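Local coordinates for protein TcpB (Brucella melitensis, PDB 4LQC) that folds as a TIR domain, a compact alpha/beta module with a central parallel sheet, widespread in bacterial and innate-immune signalling proteins, at residues Y7-A12 / A34-D39; G63-S68 / T93-I98; S48-I53 / A78-G83; Y41-G46 / E69-K74; A27-L32 / K132-L137. The protein carries 2 engineered substitutions. All blocks are in the same frame, centred on the assembly; numbering follows the deposited sequence.

The contacts trace one TIR domain outward from its parallel sheet. Contacts 1 and 2 pair neighbouring strands and meet between strands 7-14 and 60-68, where F10 O lies 2.9 Å from I64 N. Contact 5 lies against the sheet face carrying F9, I36, I64 and L96: L134 CD1 comes within 3.8 Å of I64 CD1. Contact 3 packs on the opposite face, with I53 CG2 3.5 Å from I95 CD1. Contact 4 takes up the C-terminal end of strand 36-43 beyond contact 1, and F71 joins it to contacts 2 and 3. Contacts 3 and 5 are farthest apart, their centres about 25 Å from one another, on opposite sides of the chain's centre.

Contact 1. Residues Y7-A12 / A34-D39; sequences YDFFIA and AKIFYD. Engineered in segment 7-12: A12 (natural residue Ser).
Y7 lays its ring flat over that of F37, the centroids 3.9 Å apart and the planes only 12° from parallel, although the two side chains run at about a right angle. F37 CE2 approaches Y7 CG to 3.4 Å. The opposite face of the tyrosine receives K35 CB in a CH-pi contact, 3.8 Å from the ring centroid and almost directly above it, so the ring is clamped between alternate residues of segment 34-39. Next to this sandwich, D8, its CG anti to the carbonyl carbon (chi1 -50°), faces segment 34-39, and OD2 accepts from K35 N at 2.6 Å through its anti lone pair. Further along, backbone bonds F9 N to K35 O, F37 N to F9 O and I11 N to F37 O set the strands in parallel register. On the face holding F9 and I36, F9 CB meets I36 CG2 at 3.9 Å; on the other, the CB atoms of F10 and F37 lie 3.8 Å apart. I36 also rests on L29 of the intervening helix. Strand 7-14, helix 18-31 and strand 36-43 thus form the beta-alpha-beta unit that opens the TIR domain.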
# COMPACT_ATOMS: atom_id res chain seq x y z
N TYR B 7 15.05 25.21 -3.53
CA TYR B 7 14.92 23.87 -4.11
C TYR B 7 13.53 23.58 -4.63
O TYR B 7 12.60 24.32 -4.37
CB TYR B 7 15.29 22.82 -3.06
CG TYR B 7 16.76 22.52 -3.02
CD1 TYR B 7 17.72 23.50 -3.30
CD2 TYR B 7 17.21 21.24 -2.71
CE1 TYR B 7 19.08 23.21 -3.26
CE2 TYR B 7 18.56 20.95 -2.68
CZ TYR B 7 19.49 21.93 -2.96
OH TYR B 7 20.83 21.60 -2.92
N ASP B 8 13.40 22.47 -5.36
CA ASP B 8 12.11 22.01 -5.85
C ASP B 8 11.33 21.22 -4.80
O ASP B 8 10.14 21.44 -4.62
CB ASP B 8 12.29 21.17 -7.12
CG ASP B 8 13.15 21.87 -8.16
OD1 ASP B 8 12.73 22.94 -8.66
OD2 ASP B 8 14.25 21.35 -8.50
N PHE B 9 11.99 20.30 -4.10
CA PHE B 9 11.31 19.47 -3.11
C PHE B 9 12.14 19.26 -1.85
O PHE B 9 13.37 19.24 -1.91
CB PHE B 9 11.05 18.08 -3.68
CG PHE B 9 10.21 18.08 -4.91
CD1 PHE B 9 8.84 18.23 -4.81
CD2 PHE B 9 10.79 17.89 -6.15
CE1 PHE B 9 8.04 18.23 -5.95
CE2 PHE B 9 10.00 17.88 -7.30
CZ PHE B 9 8.63 18.05 -7.19
N PHE B 10 11.47 19.11 -0.71
CA PHE B 10 12.08 18.41 0.41
C PHE B 10 11.24 17.16 0.59
O PHE B 10 10.06 17.16 0.23
CB PHE B 10 12.15 19.25 1.69
CG PHE B 10 10.80 19.57 2.30
CD1 PHE B 10 10.29 18.82 3.37
CD2 PHE B 10 10.04 20.64 1.83
CE1 PHE B 10 9.07 19.12 3.93
CE2 PHE B 10 8.81 20.94 2.39
CZ PHE B 10 8.32 20.18 3.44
N ILE B 11 11.84 16.10 1.12
CA ILE B 11 11.09 14.86 1.35
C ILE B 11 11.17 14.38 2.79
O ILE B 11 12.19 13.85 3.24
CB ILE B 11 11.47 13.76 0.34
CG1 ILE B 11 10.70 12.48 0.64
CG2 ILE B 11 12.95 13.50 0.35
CD1 ILE B 11 10.58 11.55 -0.55
N ALA B 12 10.07 14.60 3.51
CA ALA B 12 9.91 14.18 4.89
C ALA B 12 9.53 12.71 4.95
O ALA B 12 8.64 12.26 4.24
CB ALA B 12 8.84 15.03 5.58
N ALA B 34 15.87 17.50 -10.80
CA ALA B 34 15.22 18.22 -9.71
C ALA B 34 16.16 18.41 -8.52
O ALA B 34 16.98 17.56 -8.22
CB ALA B 34 13.94 17.49 -9.28
N LYS B 35 16.04 19.55 -7.84
CA LYS B 35 16.78 19.75 -6.60
C LYS B 35 15.93 19.32 -5.39
O LYS B 35 14.83 19.82 -5.20
CB LYS B 35 17.25 21.21 -6.50
CG LYS B 35 17.94 21.69 -7.79
CD LYS B 35 18.56 23.10 -7.68
CE LYS B 35 17.81 24.10 -8.56
NZ LYS B 35 17.57 23.62 -9.97
N ILE B 36 16.45 18.39 -4.59
CA ILE B 36 15.69 17.80 -3.47
C ILE B 36 16.48 17.76 -2.18
O ILE B 36 17.61 17.23 -2.15
CB ILE B 36 15.29 16.35 -3.75
CG1 ILE B 36 14.81 16.20 -5.19
CG2 ILE B 36 14.17 15.88 -2.81
CD1 ILE B 36 15.58 15.17 -5.89
N PHE B 37 15.88 18.31 -1.12
CA PHE B 37 16.39 18.16 0.24
C PHE B 37 15.89 16.84 0.82
O PHE B 37 14.72 16.47 0.65
CB PHE B 37 15.90 19.31 1.15
CG PHE B 37 16.61 20.62 0.93
CD1 PHE B 37 17.97 20.73 1.17
CD2 PHE B 37 15.92 21.74 0.52
CE1 PHE B 37 18.63 21.92 0.99
CE2 PHE B 37 16.56 22.94 0.33
CZ PHE B 37 17.92 23.03 0.57
N TYR B 38 16.77 16.14 1.52
CA TYR B 38 16.49 14.78 1.93
C TYR B 38 17.03 14.48 3.33
O TYR B 38 16.26 14.19 4.25
CB TYR B 38 17.09 13.86 0.86
CG TYR B 38 17.41 12.43 1.19
CD1 TYR B 38 16.53 11.62 1.89
CD2 TYR B 38 18.58 11.86 0.71
CE1 TYR B 38 16.84 10.29 2.15
CE2 TYR B 38 18.90 10.56 0.96
CZ TYR B 38 18.02 9.77 1.68
OH TYR B 38 18.35 8.44 1.92
N ASP B 39 18.35 14.59 3.49
CA ASP B 39 19.01 14.17 4.73
C ASP B 39 18.50 14.82 6.02
O ASP B 39 18.45 14.15 7.05
CB ASP B 39 20.53 14.39 4.65
CG ASP B 39 21.23 14.04 5.95
OD1 ASP B 39 21.31 12.84 6.28
OD2 ASP B 39 21.69 14.95 6.65

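Contact 2. Residues G63-S68 / T93-I98; sequences GIVVLS and TRILPI
I64 and I98 mesh on one face of the sheet: the CG2 branch of I64, anti to its backbone N, pushes against I98 CD1 at 3.5 Å, a tight fit for two methyl groups. The two side chains cross obliquely, and CG2 also lies 3.8 Å from L96 O, so this bump is seated between the end of one isoleucine and the backbone of the neighbouring strand. On the other face, I95 forks. Its CG2 meets V65 CG2 at 3.7 Å, while CD1, turned by chi2 of -75°, leans in beside G63, where the absence of a side chain gives it room. Farther on, L67 and P97 lie side by side and point the same way, L67 CD1 resting 3.7 Å from the proline's CB. L67 CB is also close to I98 O.

Five backbone bonds hold these shapes in register. G63 and L67 donate to R94 O and I98 O; L96 and I98 donate to G63 O and V65 O. The fifth, V65 N to L96 O, is longer at 3.3 Å, and its donor stands 47° out of the carbonyl plane. Helices close over both faces: L25 reaches I98 and L29 reaches I64 on one, while I53 touches V65 and I95 on the other. Two adjacent, parallel, apolar strands sandwiched between helices in this way form the centre of the TIR domain's alpha/beta fold.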
# COMPACT_ATOMS: atom_id res chain seq x y z
N GLY B 63 6.56 20.13 -0.82
CA GLY B 63 6.87 19.17 0.21
C GLY B 63 6.30 17.80 -0.11
O GLY B 63 5.11 17.65 -0.44
N ILE B 64 7.16 16.79 -0.04
CA ILE B 64 6.75 15.41 -0.18
C ILE B 64 6.77 14.79 1.21
O ILE B 64 7.73 14.93 1.96
CB ILE B 64 7.72 14.62 -1.09
CG1 ILE B 64 7.80 15.26 -2.48
CG2 ILE B 64 7.26 13.18 -1.22
CD1 ILE B 64 8.84 14.60 -3.38
N VAL B 65 5.69 14.12 1.56
CA VAL B 65 5.63 13.39 2.81
C VAL B 65 5.34 11.93 2.47
O VAL B 65 4.30 11.61 1.89
CB VAL B 65 4.52 13.90 3.70
CG1 VAL B 65 4.64 13.29 5.08
CG2 VAL B 65 4.56 15.42 3.79
N VAL B 66 6.28 11.06 2.81
CA VAL B 66 6.11 9.64 2.57
C VAL B 66 5.23 9.02 3.66
O VAL B 66 5.70 8.74 4.76
CB VAL B 66 7.47 8.96 2.54
CG1 VAL B 66 7.34 7.49 2.13
CG2 VAL B 66 8.37 9.70 1.59
N LEU B 67 3.95 8.83 3.33
CA LEU B 67 2.97 8.26 4.25
C LEU B 67 3.03 6.75 4.33
O LEU B 67 2.40 6.05 3.54
CB LEU B 67 1.57 8.65 3.79
CG LEU B 67 1.23 10.14 3.87
CD1 LEU B 67 -0.28 10.29 3.63
CD2 LEU B 67 1.62 10.68 5.23
N SER B 68 3.77 6.23 5.31
CA SER B 68 3.93 4.80 5.45
C SER B 68 3.62 4.40 6.86
O SER B 68 3.40 5.24 7.71
CB SER B 68 5.37 4.39 5.14
OG SER B 68 6.25 4.79 6.19
N THR B 93 -2.06 23.62 -2.68
CA THR B 93 -1.24 22.89 -1.71
C THR B 93 0.23 22.78 -2.13
O THR B 93 0.56 22.60 -3.31
CB THR B 93 -1.82 21.48 -1.49
OG1 THR B 93 -1.84 20.77 -2.74
CG2 THR B 93 -3.29 21.56 -1.12
N ARG B 94 1.11 22.90 -1.15
CA ARG B 94 2.52 22.70 -1.40
C ARG B 94 2.96 21.38 -0.78
O ARG B 94 4.13 21.03 -0.85
CB ARG B 94 3.33 23.87 -0.84
CG ARG B 94 3.05 25.22 -1.51
CD ARG B 94 3.74 26.37 -0.78
NE ARG B 94 5.20 26.25 -0.81
CZ ARG B 94 6.05 26.97 -0.08
NH1 ARG B 94 5.59 27.88 0.76
NH2 ARG B 94 7.36 26.78 -0.19
N ILE B 95 2.02 20.66 -0.18
CA ILE B 95 2.31 19.35 0.42
C ILE B 95 1.75 18.21 -0.44
O ILE B 95 0.55 18.17 -0.71
CB ILE B 95 1.78 19.25 1.88
CG1 ILE B 95 2.37 20.36 2.76
CG2 ILE B 95 2.13 17.90 2.50
CD1 ILE B 95 3.81 20.11 3.13
N LEU B 96 2.63 17.31 -0.87
CA LEU B 96 2.24 16.18 -1.72
C LEU B 96 2.55 14.89 -0.99
O LEU B 96 3.69 14.43 -0.99
CB LEU B 96 3.04 16.19 -3.02
CG LEU B 96 3.22 17.57 -3.64
CD1 LEU B 96 4.26 17.53 -4.75
CD2 LEU B 96 1.89 18.06 -4.17
N PRO B 97 1.53 14.30 -0.36
CA PRO B 97 1.67 13.00 0.29
C PRO B 97 1.93 11.92 -0.73
O PRO B 97 1.41 12.00 -1.85
CB PRO B 97 0.28 12.76 0.88
CG PRO B 97 -0.34 14.12 0.97
CD PRO B 97 0.17 14.84 -0.23
N ILE B 98 2.71 10.92 -0.36
CA ILE B 98 2.78 9.70 -1.14
C ILE B 98 2.48 8.54 -0.23
O ILE B 98 3.15 8.36 0.80
CB ILE B 98 4.17 9.48 -1.74
CG1 ILE B 98 4.48 10.60 -2.73
CG2 ILE B 98 4.22 8.14 -2.46
CD1 ILE B 98 5.93 10.60 -3.17

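Contact 3. Residues S48-I53 / A78-G83; sequences SLRRKI and ARELDG
The N-terminal turn of helix 49-57, on one flank of the TIR domain's sheet, presents L49 and R50 to E80 of helix 78-83. Here a glutamate from a neighbouring helix occupies the end where the first N-H groups have no carbonyl partner within the helix. E80 OE2 accepts from R50 N at 2.9 Å, the donor lying above the carboxylate plane, 44° out of it. The E80 chain is extended beyond CG. The same oxygen accepts a hydrogen bond from a water that lies 2.8 Å from L49 N and accepts from it, so two successive amides are served, one directly and one through water. The positive end of the helix dipole would favour a charged carboxylate. S48 is the N-cap: its OG takes a weak capping bond from R51 N and shares a second water with E80 OE1. R50 CB packs against the carboxylate, but its guanidinium stops short of a salt bridge, R50 NE lying 4.1 Å from E80 OE1, with the two planar groups turned 81° apart. Deeper in, both leucines of the contact touch F71 of helix 69-72. They cross at about a right angle, L49 CD2 lying 4.1 Å from L81 CD2 and 3.8 Å from E80 O.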
# COMPACT_ATOMS: atom_id res chain seq x y z
N SER B 48 9.01 17.76 15.66
CA SER B 48 7.77 18.45 15.36
C SER B 48 7.50 18.39 13.86
O SER B 48 8.24 18.97 13.06
CB SER B 48 7.82 19.90 15.84
OG SER B 48 6.63 20.59 15.49
N LEU B 49 6.44 17.67 13.48
CA LEU B 49 6.06 17.54 12.08
C LEU B 49 5.79 18.91 11.46
O LEU B 49 6.26 19.21 10.36
CB LEU B 49 4.82 16.65 11.95
CG LEU B 49 4.28 16.41 10.54
CD1 LEU B 49 5.34 15.75 9.62
CD2 LEU B 49 3.03 15.55 10.61
N ARG B 50 5.02 19.72 12.17
CA ARG B 50 4.59 21.03 11.70
C ARG B 50 5.79 21.91 11.43
O ARG B 50 5.87 22.57 10.39
CB ARG B 50 3.69 21.69 12.75
CG ARG B 50 3.20 23.10 12.42
CD ARG B 50 2.29 23.63 13.54
NE ARG B 50 2.91 23.45 14.85
CZ ARG B 50 3.77 24.31 15.41
NH1 ARG B 50 4.12 25.42 14.77
NH2 ARG B 50 4.29 24.06 16.61
N ARG B 51 6.72 21.91 12.38
CA ARG B 51 7.92 22.73 12.28
C ARG B 51 8.85 22.22 11.20
O ARG B 51 9.47 23.00 10.47
CB ARG B 51 8.64 22.80 13.63
CG ARG B 51 7.92 23.69 14.62
CD ARG B 51 8.69 23.82 15.93
NE ARG B 51 10.03 24.36 15.70
CZ ARG B 51 10.31 25.65 15.61
NH1 ARG B 51 9.35 26.56 15.71
NH2 ARG B 51 11.57 26.04 15.40
N LYS B 52 8.96 20.90 11.09
CA LYS B 52 9.77 20.30 10.03
C LYS B 52 9.20 20.62 8.64
O LYS B 52 9.94 20.93 7.71
CB LYS B 52 9.86 18.79 10.23
CG LYS B 52 10.95 18.36 11.21
CD LYS B 52 12.29 18.15 10.48
CE LYS B 52 13.30 17.47 11.38
NZ LYS B 52 14.30 16.66 10.59
N ILE B 53 7.87 20.54 8.51
CA ILE B 53 7.20 20.94 7.28
C ILE B 53 7.42 22.43 6.97
O ILE B 53 7.76 22.80 5.83
CB ILE B 53 5.70 20.66 7.36
CG1 ILE B 53 5.44 19.15 7.31
CG2 ILE B 53 4.96 21.36 6.22
CD1 ILE B 53 5.99 18.47 6.09
N ALA B 78 -2.80 14.68 15.95
CA ALA B 78 -3.84 14.48 14.95
C ALA B 78 -3.98 15.70 14.05
O ALA B 78 -4.20 15.56 12.85
CB ALA B 78 -5.19 14.15 15.61
N ARG B 79 -3.86 16.89 14.65
CA ARG B 79 -4.09 18.15 13.95
C ARG B 79 -2.97 18.49 12.99
O ARG B 79 -3.17 19.24 12.02
CB ARG B 79 -4.27 19.31 14.93
CG ARG B 79 -3.19 19.47 16.00
CD ARG B 79 -3.50 20.66 16.92
NE ARG B 79 -2.44 20.90 17.90
CZ ARG B 79 -2.57 21.64 18.99
NH1 ARG B 79 -3.72 22.23 19.29
NH2 ARG B 79 -1.53 21.79 19.81
N GLU B 80 -1.78 17.99 13.29
CA GLU B 80 -0.63 18.18 12.43
C GLU B 80 -0.72 17.25 11.22
O GLU B 80 -0.20 17.57 10.15
CB GLU B 80 0.66 17.99 13.23
CG GLU B 80 0.89 19.11 14.28
CD GLU B 80 2.30 19.12 14.86
OE1 GLU B 80 2.45 19.59 16.00
OE2 GLU B 80 3.26 18.67 14.19
N LEU B 81 -1.38 16.10 11.38
CA LEU B 81 -1.66 15.22 10.24
C LEU B 81 -2.73 15.85 9.35
O LEU B 81 -2.57 15.97 8.13
CB LEU B 81 -2.14 13.84 10.69
CG LEU B 81 -1.13 12.89 11.32
CD1 LEU B 81 -1.80 11.55 11.57
CD2 LEU B 81 0.10 12.71 10.42
N ASP B 82 -3.82 16.25 9.99
CA ASP B 82 -4.89 16.94 9.30
C ASP B 82 -4.38 18.21 8.63
O ASP B 82 -4.92 18.61 7.59
CB ASP B 82 -6.01 17.30 10.28
CG ASP B 82 -6.67 16.07 10.87
OD1 ASP B 82 -6.44 14.95 10.35
OD2 ASP B 82 -7.44 16.23 11.85
N GLY B 83 -3.35 18.83 9.23
CA GLY B 83 -2.76 20.05 8.71
C GLY B 83 -2.03 19.89 7.38
O GLY B 83 -1.95 20.83 6.59
O HOH W 1 4.39 20.48 17.32
O HOH W 2 4.76 16.83 15.59

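Contact 4. Residues Y41-G46 / E69-K74; sequences YTLKVG and EHFFSK
L43 puts CD1 against the edge of the F71 ring, near its plane and 3.6 Å from CE1. The phenylalanine has CG anti to the backbone N (chi1 180°), and its CE1 edge faces the strand. Beside this pair, V45 and K74 pass at a slant, V45 CG2 touching the lysine at CD, 3.9 Å away. K74 is bent at chi2 (-64°), then runs out straight, so that its aliphatic part passes V45 N and approaches L43 O, with CE 4.2 Å from that oxygen. Its ammonium group finds its partner elsewhere, in a salt bridge to E16. Segment 41-46 is the end of strand 36-43 and the start of the BB loop of the TIR fold; segment 69-74 contains the short helix that follows strand 60-68. One shell out, W76 touches L43 and meets the F71 ring, while V65 of the sheet touches F71. The helix is capped by S68, whose OG accepts from F71 N. Farther along, S73 OG donates to H70 O at 3.0 Å from above the carbonyl plane, and K74 N bonds to F71 O.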
# COMPACT_ATOMS: atom_id res chain seq x y z
N TYR B 41 15.55 15.89 6.65
CA TYR B 41 14.12 15.76 6.79
C TYR B 41 13.71 14.36 7.21
O TYR B 41 12.58 13.94 6.97
CB TYR B 41 13.41 16.22 5.51
CG TYR B 41 13.60 17.71 5.35
CD1 TYR B 41 12.79 18.60 6.06
CD2 TYR B 41 14.61 18.23 4.56
CE1 TYR B 41 12.98 19.95 5.96
CE2 TYR B 41 14.79 19.60 4.45
CZ TYR B 41 13.98 20.45 5.15
OH TYR B 41 14.15 21.81 5.06
N THR B 42 14.62 13.66 7.87
CA THR B 42 14.25 12.41 8.51
C THR B 42 13.47 12.72 9.78
O THR B 42 13.89 13.55 10.60
CB THR B 42 15.48 11.57 8.88
OG1 THR B 42 16.20 11.25 7.69
CG2 THR B 42 15.05 10.30 9.55
N LEU B 43 12.33 12.08 9.93
CA LEU B 43 11.48 12.34 11.09
C LEU B 43 11.69 11.24 12.11
O LEU B 43 11.65 10.05 11.78
CB LEU B 43 10.02 12.38 10.65
CG LEU B 43 9.76 13.52 9.67
CD1 LEU B 43 8.55 13.20 8.79
CD2 LEU B 43 9.57 14.82 10.42
N LYS B 44 11.93 11.65 13.35
CA LYS B 44 12.16 10.71 14.43
C LYS B 44 11.14 10.97 15.50
O LYS B 44 10.56 12.06 15.55
CB LYS B 44 13.57 10.89 15.00
CG LYS B 44 14.69 10.60 14.02
CD LYS B 44 16.02 10.99 14.60
CE LYS B 44 17.17 10.38 13.81
NZ LYS B 44 17.30 10.96 12.45
N VAL B 45 10.89 9.98 16.36
CA VAL B 45 10.06 10.19 17.54
C VAL B 45 10.56 11.40 18.33
O VAL B 45 11.75 11.50 18.63
CB VAL B 45 10.08 8.95 18.45
CG1 VAL B 45 9.53 9.30 19.82
CG2 VAL B 45 9.29 7.82 17.81
N GLY B 46 9.65 12.33 18.63
CA GLY B 46 10.02 13.53 19.35
C GLY B 46 10.06 14.80 18.52
O GLY B 46 9.91 15.90 19.06
N GLU B 69 3.63 3.09 7.11
CA GLU B 69 3.41 2.55 8.44
C GLU B 69 4.40 3.17 9.44
O GLU B 69 4.02 3.57 10.54
CB GLU B 69 3.55 1.03 8.39
CG GLU B 69 2.95 0.32 9.58
CD GLU B 69 3.34 -1.15 9.63
OE1 GLU B 69 4.04 -1.61 8.71
OE2 GLU B 69 2.94 -1.84 10.60
N HIS B 70 5.66 3.28 9.05
CA HIS B 70 6.68 3.84 9.94
C HIS B 70 6.49 5.33 10.15
O HIS B 70 6.91 5.88 11.17
CB HIS B 70 8.07 3.56 9.38
CG HIS B 70 8.25 2.14 8.98
ND1 HIS B 70 8.43 1.12 9.91
CD2 HIS B 70 8.24 1.54 7.77
CE1 HIS B 70 8.53 -0.03 9.27
NE2 HIS B 70 8.43 0.20 7.97
N PHE B 71 5.83 5.98 9.20
CA PHE B 71 5.50 7.37 9.38
C PHE B 71 4.46 7.50 10.50
O PHE B 71 4.70 8.15 11.51
CB PHE B 71 4.98 8.00 8.09
CG PHE B 71 4.62 9.45 8.24
CD1 PHE B 71 5.60 10.42 8.20
CD2 PHE B 71 3.30 9.85 8.43
CE1 PHE B 71 5.29 11.77 8.35
CE2 PHE B 71 2.98 11.18 8.56
CZ PHE B 71 3.99 12.15 8.52
N PHE B 72 3.32 6.85 10.32
CA PHE B 72 2.24 7.00 11.30
C PHE B 72 2.62 6.43 12.67
O PHE B 72 2.12 6.90 13.69
CB PHE B 72 0.97 6.33 10.81
CG PHE B 72 0.36 6.99 9.61
CD1 PHE B 72 -0.12 8.29 9.68
CD2 PHE B 72 0.23 6.30 8.42
CE1 PHE B 72 -0.69 8.89 8.57
CE2 PHE B 72 -0.34 6.89 7.31
CZ PHE B 72 -0.80 8.19 7.38
N SER B 73 3.52 5.44 12.69
CA SER B 73 3.92 4.81 13.96
C SER B 73 4.59 5.80 14.90
O SER B 73 4.65 5.56 16.11
CB SER B 73 4.84 3.62 13.72
OG SER B 73 6.16 4.07 13.43
N LYS B 74 5.08 6.92 14.37
CA LYS B 74 5.71 7.94 15.19
C LYS B 74 4.68 8.63 16.07
O LYS B 74 5.04 9.42 16.93
CB LYS B 74 6.43 8.99 14.33
CG LYS B 74 7.41 8.45 13.30
CD LYS B 74 8.59 7.73 13.95
CE LYS B 74 9.24 6.76 12.97
NZ LYS B 74 10.38 6.02 13.58

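Contact 5. Residues A27-L32 / K132-L137; sequences AALRDL and KELHSL
L32 and H135 join the first and last helices of the TIR domain, 18-31 and 127-136, which lie next to each other on one side of its parallel sheet. H135 has CG anti to the backbone N (chi1 176°), and its imidazole offers one face to L32. L32 CB sits over that face in a CH-pi contact, 4.1 Å from the centroid and 27° off the normal. From the same leucine, L32 CD1 settles against the partner helix, 3.7 Å from both K132 N and H135 CB. Nearer the sheet, L29 takes a less regular pose: its chi1 of -92° departs from a staggered value, which suggests some strain. Its CD2 lies 4.0 Å from L134 CB, and its CD1 is 4.1 Å from L134 CD1, the two leucines crossing at about a right angle. Both also rest on I64 of strand 60-68, and A131, one turn before H135, fills in against L29 and L32. On the outer side of this leucine pair the imidazole brings a polar atom into the interface. H135 ND1, 3.7 Å from L32 CB, is buried here without a polar partner in the model, while the adjoining CE1 approaches L32 O to 3.3 Å.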
# COMPACT_ATOMS: atom_id res chain seq x y z
N ALA B 27 16.95 9.54 -5.84
CA ALA B 27 17.83 9.28 -6.98
C ALA B 27 17.14 9.50 -8.33
O ALA B 27 17.75 10.00 -9.28
CB ALA B 27 18.40 7.88 -6.92
N ALA B 28 15.88 9.11 -8.42
CA ALA B 28 15.13 9.23 -9.66
C ALA B 28 14.81 10.69 -9.96
O ALA B 28 14.79 11.12 -11.12
CB ALA B 28 13.84 8.43 -9.58
N LEU B 29 14.55 11.45 -8.91
CA LEU B 29 14.16 12.84 -9.07
C LEU B 29 15.38 13.68 -9.41
O LEU B 29 15.31 14.58 -10.23
CB LEU B 29 13.45 13.36 -7.81
CG LEU B 29 11.92 13.27 -7.68
CD1 LEU B 29 11.44 13.89 -6.38
CD2 LEU B 29 11.23 13.94 -8.86
N ARG B 30 16.51 13.37 -8.77
CA ARG B 30 17.78 14.02 -9.06
C ARG B 30 18.25 13.69 -10.47
O ARG B 30 18.89 14.50 -11.13
CB ARG B 30 18.85 13.60 -8.05
CG ARG B 30 18.71 14.34 -6.73
CD ARG B 30 19.82 14.05 -5.73
NE ARG B 30 19.60 14.80 -4.49
CZ ARG B 30 20.10 14.45 -3.31
NH1 ARG B 30 20.86 13.37 -3.18
NH2 ARG B 30 19.82 15.19 -2.23
N ASP B 31 17.89 12.50 -10.93
CA ASP B 31 18.30 12.07 -12.26
C ASP B 31 17.55 12.85 -13.35
O ASP B 31 18.02 12.97 -14.47
CB ASP B 31 18.09 10.57 -12.40
CG ASP B 31 18.83 9.99 -13.58
OD1 ASP B 31 19.99 10.40 -13.85
OD2 ASP B 31 18.24 9.12 -14.25
N LEU B 32 16.39 13.39 -12.99
CA LEU B 32 15.59 14.19 -13.91
C LEU B 32 16.01 15.64 -13.78
O LEU B 32 15.53 16.50 -14.51
CB LEU B 32 14.08 14.04 -13.61
CG LEU B 32 13.46 12.63 -13.66
CD1 LEU B 32 12.00 12.62 -13.22
CD2 LEU B 32 13.60 12.03 -15.04
N LYS B 132 8.62 11.24 -12.51
CA LYS B 132 8.19 12.02 -13.68
C LYS B 132 7.05 12.98 -13.33
O LYS B 132 7.09 14.16 -13.67
CB LYS B 132 7.75 11.09 -14.82
CG LYS B 132 8.86 10.21 -15.33
CD LYS B 132 8.47 9.45 -16.62
CE LYS B 132 9.67 8.67 -17.18
NZ LYS B 132 9.29 7.49 -18.05
N GLU B 133 6.05 12.45 -12.64
CA GLU B 133 4.88 13.23 -12.26
C GLU B 133 5.23 14.37 -11.33
O GLU B 133 4.74 15.49 -11.50
CB GLU B 133 3.86 12.32 -11.59
CG GLU B 133 2.55 12.99 -11.31
CD GLU B 133 1.40 12.06 -11.55
OE1 GLU B 133 1.59 11.09 -12.31
OE2 GLU B 133 0.31 12.28 -10.99
N LEU B 134 6.05 14.09 -10.33
CA LEU B 134 6.49 15.13 -9.41
C LEU B 134 7.30 16.16 -10.17
O LEU B 134 7.14 17.36 -9.97
CB LEU B 134 7.32 14.52 -8.28
CG LEU B 134 6.55 13.68 -7.28
CD1 LEU B 134 7.50 12.86 -6.42
CD2 LEU B 134 5.72 14.61 -6.41
N HIS B 135 8.18 15.67 -11.06
CA HIS B 135 9.04 16.54 -11.86
C HIS B 135 8.23 17.53 -12.71
O HIS B 135 8.64 18.68 -12.88
CB HIS B 135 9.97 15.72 -12.76
CG HIS B 135 10.82 16.54 -13.67
ND1 HIS B 135 12.01 17.12 -13.27
CD2 HIS B 135 10.66 16.88 -14.97
CE1 HIS B 135 12.54 17.78 -14.28
NE2 HIS B 135 11.74 17.66 -15.32
N SER B 136 7.08 17.08 -13.21
CA SER B 136 6.19 17.96 -13.96
C SER B 136 5.75 19.22 -13.22
O SER B 136 5.51 20.25 -13.85
CB SER B 136 4.96 17.20 -14.42
OG SER B 136 5.22 16.56 -15.65
N LEU B 137 5.65 19.14 -11.89
CA LEU B 137 5.24 20.29 -11.08
C LEU B 137 6.28 21.40 -11.04
O LEU B 137 5.96 22.55 -10.75
CB LEU B 137 4.92 19.87 -9.65
CG LEU B 137 3.76 18.91 -9.41
CD1 LEU B 137 3.43 18.90 -7.93
CD2 LEU B 137 2.55 19.32 -10.24